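Long-range contact in NF-kappa-B inhibitor beta (Mus musculus, PDB 1OY3), which inhibits NF-kappa-B by binding it and trapping it in the cytoplasm through a stack of ankyrin repeats: residues A85-L98 with H168-A180. Sequence-based numbering, arbitrary orientation.
Sequences ACRVRAHTCACVLL and HKDAEMVRLLRDA
Cys86 O and Asp170 OD1 are joined by one water, which donates to both, over 2.7 Å to Cys86 O and 3.0 Å to Asp170 OD1, and accepts weakly from Arg89 N. The bridge ties the turn before helix 91-97 to the N-cap of helix 171-180. Aspartate suits that cap because its short carboxylate can turn back to the helix start, where it appears to accept from Met173 N, though the exact place of Asp170 OD2 is less sure. The CG of Asp170 stands anti to the backbone N (chi1 -171°), which carries the carboxylate across to Arg89. The methylene CG of Arg89 lies 3.2 Å from Asp170 OD1, while its guanidinium runs nearly parallel to the carboxylate, 12° between planes; any attraction is probably one of charge alone, since no N-H points at Asp170 OD2. Arg89 NH2 donates instead to a second water, which Ala171 N also meets weakly. Glu172 CB lies over one face of the His91 imidazole, 3.6 Å from the ring centroid in a CH-pi contact.

Behind these polar groups Met173 fills the buried middle. Bends at chi2 and chi3 fold its thioether between the segments, bringing Met173 SD to 3.5 Å from Ala94 CB and Met173 CG to 3.7 Å from Cys86 SG; alanine and cysteine are small enough to admit it. Further along, Leu98 spreads its methyls over Leu177 and Ala180, and Leu98 CD2 lies 4.2 Å from Ala180 CB. At the other end the His168 ring, held by a hydrogen bond from ND1 to Val164 O, lays its face against Arg87 CA.

The two helices run almost parallel, 9° apart with axes 10.1 Å from each other, the side-by-side stacking of equivalent helices in successive ankyrin repeats, here ANK 3 and ANK 4.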
ATOM      1  N   ALA C  85      -8.035  -8.558  -4.509  1.00 14.99           N
ATOM      2  CA  ALA C  85      -7.913  -9.606  -5.503  1.00 13.16           C
ATOM      3  C   ALA C  85      -6.538  -9.519  -6.138  1.00 17.01           C
ATOM      4  O   ALA C  85      -5.910 -10.544  -6.405  1.00 15.19           O
ATOM      5  CB  ALA C  85      -8.996  -9.459  -6.590  1.00 17.69           C
ATOM      6  N   CYS C  86      -6.069  -8.295  -6.362  1.00 16.76           N
ATOM      7  CA  CYS C  86      -4.769  -8.087  -7.000  1.00 20.08           C
ATOM      8  C   CYS C  86      -3.576  -8.389  -6.116  1.00 17.67           C
ATOM      9  O   CYS C  86      -2.442  -8.322  -6.564  1.00 22.66           O
ATOM     10  CB  CYS C  86      -4.651  -6.652  -7.503  1.00 16.16           C
ATOM     11  SG  CYS C  86      -5.888  -6.228  -8.721  1.00 15.01           S
ATOM     12  N   ARG C  87      -3.832  -8.725  -4.862  1.00 20.65           N
ATOM     13  CA  ARG C  87      -2.755  -9.011  -3.922  1.00 21.87           C
ATOM     14  C   ARG C  87      -2.599 -10.513  -3.769  1.00 18.43           C
ATOM     15  O   ARG C  87      -1.521 -11.009  -3.456  1.00 20.18           O
ATOM     16  CB  ARG C  87      -3.071  -8.399  -2.553  1.00 26.46           C
ATOM     17  CG  ARG C  87      -3.501  -6.947  -2.594  1.00 35.06           C
ATOM     18  CD  ARG C  87      -3.913  -6.475  -1.204  1.00 40.75           C
ATOM     19  NE  ARG C  87      -2.783  -6.390  -0.283  1.00 37.94           N
ATOM     20  CZ  ARG C  87      -2.889  -6.468   1.039  1.00 41.70           C
ATOM     21  NH1 ARG C  87      -4.076  -6.644   1.603  1.00 43.38           N
ATOM     22  NH2 ARG C  87      -1.809  -6.352   1.799  1.00 43.07           N
ATOM     23  N   VAL C  88      -3.686 -11.233  -4.007  1.00 18.09           N
ATOM     24  CA  VAL C  88      -3.680 -12.681  -3.880  1.00 20.03           C
ATOM     25  C   VAL C  88      -3.878 -13.381  -5.210  1.00 20.01           C
ATOM     26  O   VAL C  88      -4.270 -14.547  -5.245  1.00 15.38           O
ATOM     27  CB  VAL C  88      -4.783 -13.153  -2.912  1.00 20.86           C
ATOM     28  CG1 VAL C  88      -4.687 -12.377  -1.605  1.00 19.68           C
ATOM     29  CG2 VAL C  88      -6.149 -12.965  -3.551  1.00 17.20           C
ATOM     30  N   ARG C  89      -3.610 -12.677  -6.307  1.00 22.94           N
ATOM     31  CA  ARG C  89      -3.750 -13.275  -7.634  1.00 23.51           C
ATOM     32  C   ARG C  89      -5.105 -13.939  -7.876  1.00 22.09           C
ATOM     33  O   ARG C  89      -5.181 -14.956  -8.568  1.00 24.37           O
ATOM     34  CB  ARG C  89      -2.637 -14.309  -7.852  1.00 30.12           C
ATOM     35  CG  ARG C  89      -1.246 -13.714  -8.039  1.00 34.36           C
ATOM     36  CD  ARG C  89      -0.158 -14.781  -7.944  1.00 43.16           C
ATOM     37  NE  ARG C  89       0.983 -14.488  -8.811  1.00 49.57           N
ATOM     38  CZ  ARG C  89       1.066 -14.859 -10.087  1.00 52.78           C
ATOM     39  NH1 ARG C  89       0.075 -15.544 -10.647  1.00 54.54           N
ATOM     40  NH2 ARG C  89       2.139 -14.549 -10.804  1.00 55.66           N
ATOM     41  N   ALA C  90      -6.167 -13.371  -7.306  1.00 19.79           N
ATOM     42  CA  ALA C  90      -7.516 -13.904  -7.490  1.00 18.67           C
ATOM     43  C   ALA C  90      -8.065 -13.427  -8.830  1.00 18.53           C
ATOM     44  O   ALA C  90      -9.007 -12.624  -8.888  1.00 16.55           O
ATOM     45  CB  ALA C  90      -8.428 -13.441  -6.354  1.00 17.77           C
ATOM     46  N   HIS C  91      -7.467 -13.934  -9.904  1.00 14.56           N
ATOM     47  CA  HIS C  91      -7.844 -13.582 -11.268  1.00 16.03           C
ATOM     48  C   HIS C  91      -9.326 -13.690 -11.591  1.00 17.99           C
ATOM     49  O   HIS C  91      -9.908 -12.758 -12.173  1.00  9.17           O
ATOM     50  CB  HIS C  91      -7.070 -14.449 -12.256  1.00 19.65           C
ATOM     51  CG  HIS C  91      -5.588 -14.350 -12.109  1.00 20.26           C
ATOM     52  ND1 HIS C  91      -4.908 -13.161 -12.241  1.00 26.42           N
ATOM     53  CD2 HIS C  91      -4.656 -15.289 -11.824  1.00 23.44           C
ATOM     54  CE1 HIS C  91      -3.618 -13.372 -12.044  1.00 26.12           C
ATOM     55  NE2 HIS C  91      -3.440 -14.653 -11.789  1.00 25.87           N
ATOM     56  N   THR C  92      -9.932 -14.828 -11.242  1.00 11.58           N
ATOM     57  CA  THR C  92     -11.341 -15.031 -11.529  1.00 12.92           C
ATOM     58  C   THR C  92     -12.234 -14.046 -10.753  1.00 12.78           C
ATOM     59  O   THR C  92     -13.243 -13.572 -11.269  1.00 16.45           O
ATOM     60  CB  THR C  92     -11.754 -16.497 -11.245  1.00 15.63           C
ATOM     61  OG1 THR C  92     -11.354 -16.871  -9.924  1.00 15.04           O
ATOM     62  CG2 THR C  92     -11.096 -17.426 -12.242  1.00 15.80           C
ATOM     63  N   CYS C  93     -11.857 -13.722  -9.521  1.00 15.01           N
ATOM     64  CA  CYS C  93     -12.632 -12.764  -8.725  1.00 10.30           C
ATOM     65  C   CYS C  93     -12.620 -11.380  -9.381  1.00 14.58           C
ATOM     66  O   CYS C  93     -13.653 -10.692  -9.449  1.00 10.09           O
ATOM     67  CB  CYS C  93     -12.048 -12.656  -7.325  1.00 16.30           C
ATOM     68  SG  CYS C  93     -12.299 -14.120  -6.291  1.00 19.05           S
ATOM     69  N   ALA C  94     -11.450 -10.975  -9.870  1.00 13.30           N
ATOM     70  CA  ALA C  94     -11.316  -9.670 -10.507  1.00 19.95           C
ATOM     71  C   ALA C  94     -12.219  -9.619 -11.729  1.00 19.91           C
ATOM     72  O   ALA C  94     -12.827  -8.596 -12.026  1.00 22.62           O
ATOM     73  CB  ALA C  94      -9.854  -9.427 -10.926  1.00 10.13           C
ATOM     74  N   CYS C  95     -12.283 -10.745 -12.430  1.00 20.06           N
ATOM     75  CA  CYS C  95     -13.086 -10.880 -13.633  1.00 22.77           C
ATOM     76  C   CYS C  95     -14.586 -10.674 -13.334  1.00 21.06           C
ATOM     77  O   CYS C  95     -15.303  -9.984 -14.072  1.00 17.15           O
ATOM     78  CB  CYS C  95     -12.815 -12.257 -14.232  1.00 23.88           C
ATOM     79  SG  CYS C  95     -13.462 -12.477 -15.865  1.00 40.66           S
ATOM     80  N   VAL C  96     -15.051 -11.272 -12.244  1.00 19.37           N
ATOM     81  CA  VAL C  96     -16.442 -11.128 -11.822  1.00 17.50           C
ATOM     82  C   VAL C  96     -16.740  -9.650 -11.541  1.00 18.30           C
ATOM     83  O   VAL C  96     -17.788  -9.128 -11.920  1.00 21.41           O
ATOM     84  CB  VAL C  96     -16.720 -11.917 -10.517  1.00 20.27           C
ATOM     85  CG1 VAL C  96     -18.106 -11.602 -10.017  1.00  7.97           C
ATOM     86  CG2 VAL C  96     -16.547 -13.419 -10.757  1.00 17.06           C
ATOM     87  N   LEU C  97     -15.810  -8.978 -10.870  1.00 18.95           N
ATOM     88  CA  LEU C  97     -16.003  -7.577 -10.528  1.00 18.17           C
ATOM     89  C   LEU C  97     -15.892  -6.616 -11.702  1.00 17.89           C
ATOM     90  O   LEU C  97     -16.620  -5.624 -11.762  1.00 14.09           O
ATOM     91  CB  LEU C  97     -15.006  -7.146  -9.450  1.00 13.91           C
ATOM     92  CG  LEU C  97     -15.136  -7.790  -8.065  1.00 16.48           C
ATOM     93  CD1 LEU C  97     -13.983  -7.328  -7.194  1.00 13.23           C
ATOM     94  CD2 LEU C  97     -16.483  -7.428  -7.432  1.00 12.78           C
ATOM     95  N   LEU C  98     -14.987  -6.921 -12.630  1.00 16.84           N
ATOM     96  CA  LEU C  98     -14.730  -6.070 -13.786  1.00 18.95           C
ATOM     97  C   LEU C  98     -15.744  -6.114 -14.942  1.00 15.58           C
ATOM     98  O   LEU C  98     -15.372  -6.313 -16.096  1.00 10.66           O
ATOM     99  CB  LEU C  98     -13.323  -6.375 -14.313  1.00 19.64           C
ATOM    100  CG  LEU C  98     -12.202  -6.090 -13.302  1.00 18.32           C
ATOM    101  CD1 LEU C  98     -10.893  -6.677 -13.793  1.00 24.82           C
ATOM    102  CD2 LEU C  98     -12.078  -4.597 -13.084  1.00 20.16           C
ATOM    103  N   HIS C 168       3.018  -6.915  -7.616  1.00 18.06           N
ATOM    104  CA  HIS C 168       3.030  -8.348  -7.388  1.00 19.22           C
ATOM    105  C   HIS C 168       3.391  -9.162  -8.617  1.00 17.75           C
ATOM    106  O   HIS C 168       3.133 -10.357  -8.651  1.00 21.64           O
ATOM    107  CB  HIS C 168       1.680  -8.836  -6.854  1.00 24.10           C
ATOM    108  CG  HIS C 168       1.362  -8.358  -5.470  1.00 18.28           C
ATOM    109  ND1 HIS C 168       1.143  -7.029  -5.173  1.00 22.36           N
ATOM    110  CD2 HIS C 168       1.214  -9.034  -4.305  1.00 19.17           C
ATOM    111  CE1 HIS C 168       0.872  -6.907  -3.885  1.00 18.06           C
ATOM    112  NE2 HIS C 168       0.910  -8.108  -3.336  1.00 21.93           N
ATOM    113  N   LYS C 169       3.988  -8.522  -9.619  1.00 20.09           N
ATOM    114  CA  LYS C 169       4.415  -9.218 -10.833  1.00 21.71           C
ATOM    115  C   LYS C 169       3.350 -10.205 -11.306  1.00 22.76           C
ATOM    116  O   LYS C 169       3.645 -11.365 -11.594  1.00 24.10           O
ATOM    117  CB  LYS C 169       5.721  -9.975 -10.564  1.00 22.86           C
ATOM    118  CG  LYS C 169       6.795  -9.146  -9.858  1.00 25.57           C
ATOM    119  CD  LYS C 169       8.044  -9.983  -9.552  1.00 32.58           C
ATOM    120  CE  LYS C 169       7.693 -11.228  -8.738  1.00 38.77           C
ATOM    121  NZ  LYS C 169       8.854 -12.144  -8.494  1.00 41.68           N
ATOM    122  N   ASP C 170       2.111  -9.734 -11.389  1.00 20.46           N
ATOM    123  CA  ASP C 170       1.001 -10.574 -11.805  1.00 20.31           C
ATOM    124  C   ASP C 170       0.592 -10.226 -13.242  1.00 18.96           C
ATOM    125  O   ASP C 170      -0.267  -9.374 -13.476  1.00 15.42           O
ATOM    126  CB  ASP C 170      -0.152 -10.366 -10.829  1.00 24.70           C
ATOM    127  CG  ASP C 170      -1.282 -11.339 -11.047  1.00 28.11           C
ATOM    128  OD1 ASP C 170      -2.122 -11.472 -10.135  1.00 32.95           O
ATOM    129  OD2 ASP C 170      -1.332 -11.961 -12.127  1.00 30.95           O
ATOM    130  N   ALA C 171       1.226 -10.896 -14.199  1.00 15.62           N
ATOM    131  CA  ALA C 171       0.985 -10.668 -15.614  1.00 16.91           C
ATOM    132  C   ALA C 171      -0.466 -10.926 -15.996  1.00 16.16           C
ATOM    133  O   ALA C 171      -1.072 -10.148 -16.729  1.00 14.39           O
ATOM    134  CB  ALA C 171       1.911 -11.554 -16.439  1.00 16.64           C
ATOM    135  N   GLU C 172      -1.011 -12.030 -15.504  1.00 17.08           N
ATOM    136  CA  GLU C 172      -2.388 -12.375 -15.785  1.00 14.88           C
ATOM    137  C   GLU C 172      -3.328 -11.263 -15.298  1.00 15.14           C
ATOM    138  O   GLU C 172      -4.261 -10.862 -16.009  1.00 13.56           O
ATOM    139  CB  GLU C 172      -2.747 -13.694 -15.109  1.00 23.63           C
ATOM    140  CG  GLU C 172      -3.406 -14.682 -16.045  1.00 33.05           C
ATOM    141  CD  GLU C 172      -4.366 -14.006 -17.008  1.00 41.12           C
ATOM    142  OE1 GLU C 172      -5.344 -13.383 -16.544  1.00 47.96           O
ATOM    143  OE2 GLU C 172      -4.135 -14.096 -18.231  1.00 42.42           O
ATOM    144  N   MET C 173      -3.082 -10.752 -14.095  1.00 13.63           N
ATOM    145  CA  MET C 173      -3.940  -9.691 -13.561  1.00 16.02           C
ATOM    146  C   MET C 173      -3.757  -8.395 -14.347  1.00 14.44           C
ATOM    147  O   MET C 173      -4.714  -7.650 -14.553  1.00 14.95           O
ATOM    148  CB  MET C 173      -3.660  -9.426 -12.077  1.00  8.12           C
ATOM    149  CG  MET C 173      -4.718  -8.488 -11.448  1.00 13.42           C
ATOM    150  SD  MET C 173      -6.386  -9.249 -11.367  1.00 16.74           S
ATOM    151  CE  MET C 173      -6.177 -10.183  -9.817  1.00 14.58           C
ATOM    152  N   VAL C 174      -2.529  -8.135 -14.785  1.00 13.37           N
ATOM    153  CA  VAL C 174      -2.250  -6.933 -15.565  1.00 16.70           C
ATOM    154  C   VAL C 174      -3.076  -7.004 -16.853  1.00 17.33           C
ATOM    155  O   VAL C 174      -3.665  -6.011 -17.282  1.00 18.97           O
ATOM    156  CB  VAL C 174      -0.742  -6.828 -15.920  1.00 16.11           C
ATOM    157  CG1 VAL C 174      -0.500  -5.688 -16.917  1.00 17.80           C
ATOM    158  CG2 VAL C 174       0.061  -6.588 -14.665  1.00 22.87           C
ATOM    159  N   ARG C 175      -3.128  -8.186 -17.457  1.00 22.60           N
ATOM    160  CA  ARG C 175      -3.896  -8.372 -18.685  1.00 21.60           C
ATOM    161  C   ARG C 175      -5.379  -8.035 -18.496  1.00 20.17           C
ATOM    162  O   ARG C 175      -5.959  -7.308 -19.306  1.00 18.43           O
ATOM    163  CB  ARG C 175      -3.717  -9.805 -19.212  1.00 22.81           C
ATOM    164  CG  ARG C 175      -2.440  -9.982 -20.036  1.00 22.98           C
ATOM    165  CD  ARG C 175      -2.361 -11.338 -20.706  1.00 26.41           C
ATOM    166  NE  ARG C 175      -1.909 -12.376 -19.790  1.00 33.54           N
ATOM    167  CZ  ARG C 175      -0.658 -12.823 -19.729  1.00 37.62           C
ATOM    168  NH1 ARG C 175       0.267 -12.322 -20.544  1.00 36.91           N
ATOM    169  NH2 ARG C 175      -0.329 -13.757 -18.844  1.00 35.16           N
ATOM    170  N   LEU C 176      -5.983  -8.558 -17.431  1.00 15.09           N
ATOM    171  CA  LEU C 176      -7.387  -8.288 -17.128  1.00 14.85           C
ATOM    172  C   LEU C 176      -7.622  -6.798 -16.903  1.00 18.06           C
ATOM    173  O   LEU C 176      -8.599  -6.225 -17.392  1.00 15.93           O
ATOM    174  CB  LEU C 176      -7.825  -9.061 -15.880  1.00 19.54           C
ATOM    175  CG  LEU C 176      -8.354 -10.488 -16.042  1.00 19.80           C
ATOM    176  CD1 LEU C 176      -7.711 -11.186 -17.234  1.00 29.58           C
ATOM    177  CD2 LEU C 176      -8.089 -11.243 -14.749  1.00 21.32           C
ATOM    178  N   LEU C 177      -6.729  -6.169 -16.146  1.00 19.30           N
ATOM    179  CA  LEU C 177      -6.850  -4.745 -15.890  1.00 21.62           C
ATOM    180  C   LEU C 177      -6.717  -3.946 -17.191  1.00 20.33           C
ATOM    181  O   LEU C 177      -7.498  -3.031 -17.446  1.00 18.60           O
ATOM    182  CB  LEU C 177      -5.794  -4.301 -14.874  1.00 22.97           C
ATOM    183  CG  LEU C 177      -6.054  -4.855 -13.463  1.00 17.99           C
ATOM    184  CD1 LEU C 177      -5.005  -4.314 -12.505  1.00 18.87           C
ATOM    185  CD2 LEU C 177      -7.466  -4.470 -13.001  1.00 21.54           C
ATOM    186  N   ARG C 178      -5.723  -4.297 -18.004  1.00 21.41           N
ATOM    187  CA  ARG C 178      -5.505  -3.619 -19.276  1.00 19.67           C
ATOM    188  C   ARG C 178      -6.790  -3.673 -20.104  1.00 22.24           C
ATOM    189  O   ARG C 178      -7.365  -2.639 -20.453  1.00 21.27           O
ATOM    190  CB  ARG C 178      -4.370  -4.301 -20.042  1.00 22.35           C
ATOM    191  CG  ARG C 178      -4.208  -3.828 -21.484  1.00 21.02           C
ATOM    192  CD  ARG C 178      -3.384  -4.817 -22.271  1.00 16.89           C
ATOM    193  NE  ARG C 178      -4.080  -6.093 -22.415  1.00 17.12           N
ATOM    194  CZ  ARG C 178      -3.494  -7.243 -22.722  1.00 15.37           C
ATOM    195  NH1 ARG C 178      -2.187  -7.297 -22.919  1.00 19.52           N
ATOM    196  NH2 ARG C 178      -4.220  -8.348 -22.841  1.00 22.70           N
ATOM    197  N   ASP C 179      -7.246  -4.889 -20.393  1.00 22.08           N
ATOM    198  CA  ASP C 179      -8.459  -5.086 -21.172  1.00 22.73           C
ATOM    199  C   ASP C 179      -9.652  -4.375 -20.532  1.00 22.36           C
ATOM    200  O   ASP C 179     -10.573  -3.953 -21.234  1.00 20.88           O
ATOM    201  CB  ASP C 179      -8.752  -6.588 -21.318  1.00 23.89           C
ATOM    202  CG  ASP C 179      -7.640  -7.342 -22.059  1.00 26.00           C
ATOM    203  OD1 ASP C 179      -7.710  -8.584 -22.135  1.00 27.94           O
ATOM    204  OD2 ASP C 179      -6.696  -6.701 -22.573  1.00 26.77           O
ATOM    205  N   ALA C 180      -9.639  -4.235 -19.208  1.00 21.05           N
ATOM    206  CA  ALA C 180     -10.740  -3.565 -18.507  1.00 20.82           C
ATOM    207  C   ALA C 180     -10.690  -2.048 -18.715  1.00 22.62           C
ATOM    208  O   ALA C 180     -11.650  -1.326 -18.404  1.00 20.87           O
ATOM    209  CB  ALA C 180     -10.696  -3.891 -17.016  1.00 21.28           C
TER
HETATM  210  O   HOH W   1      -1.501 -10.774  -7.319  1.00 31.87           O
HETATM  211  O   HOH W   2       2.825 -13.781 -13.907  1.00 29.87           O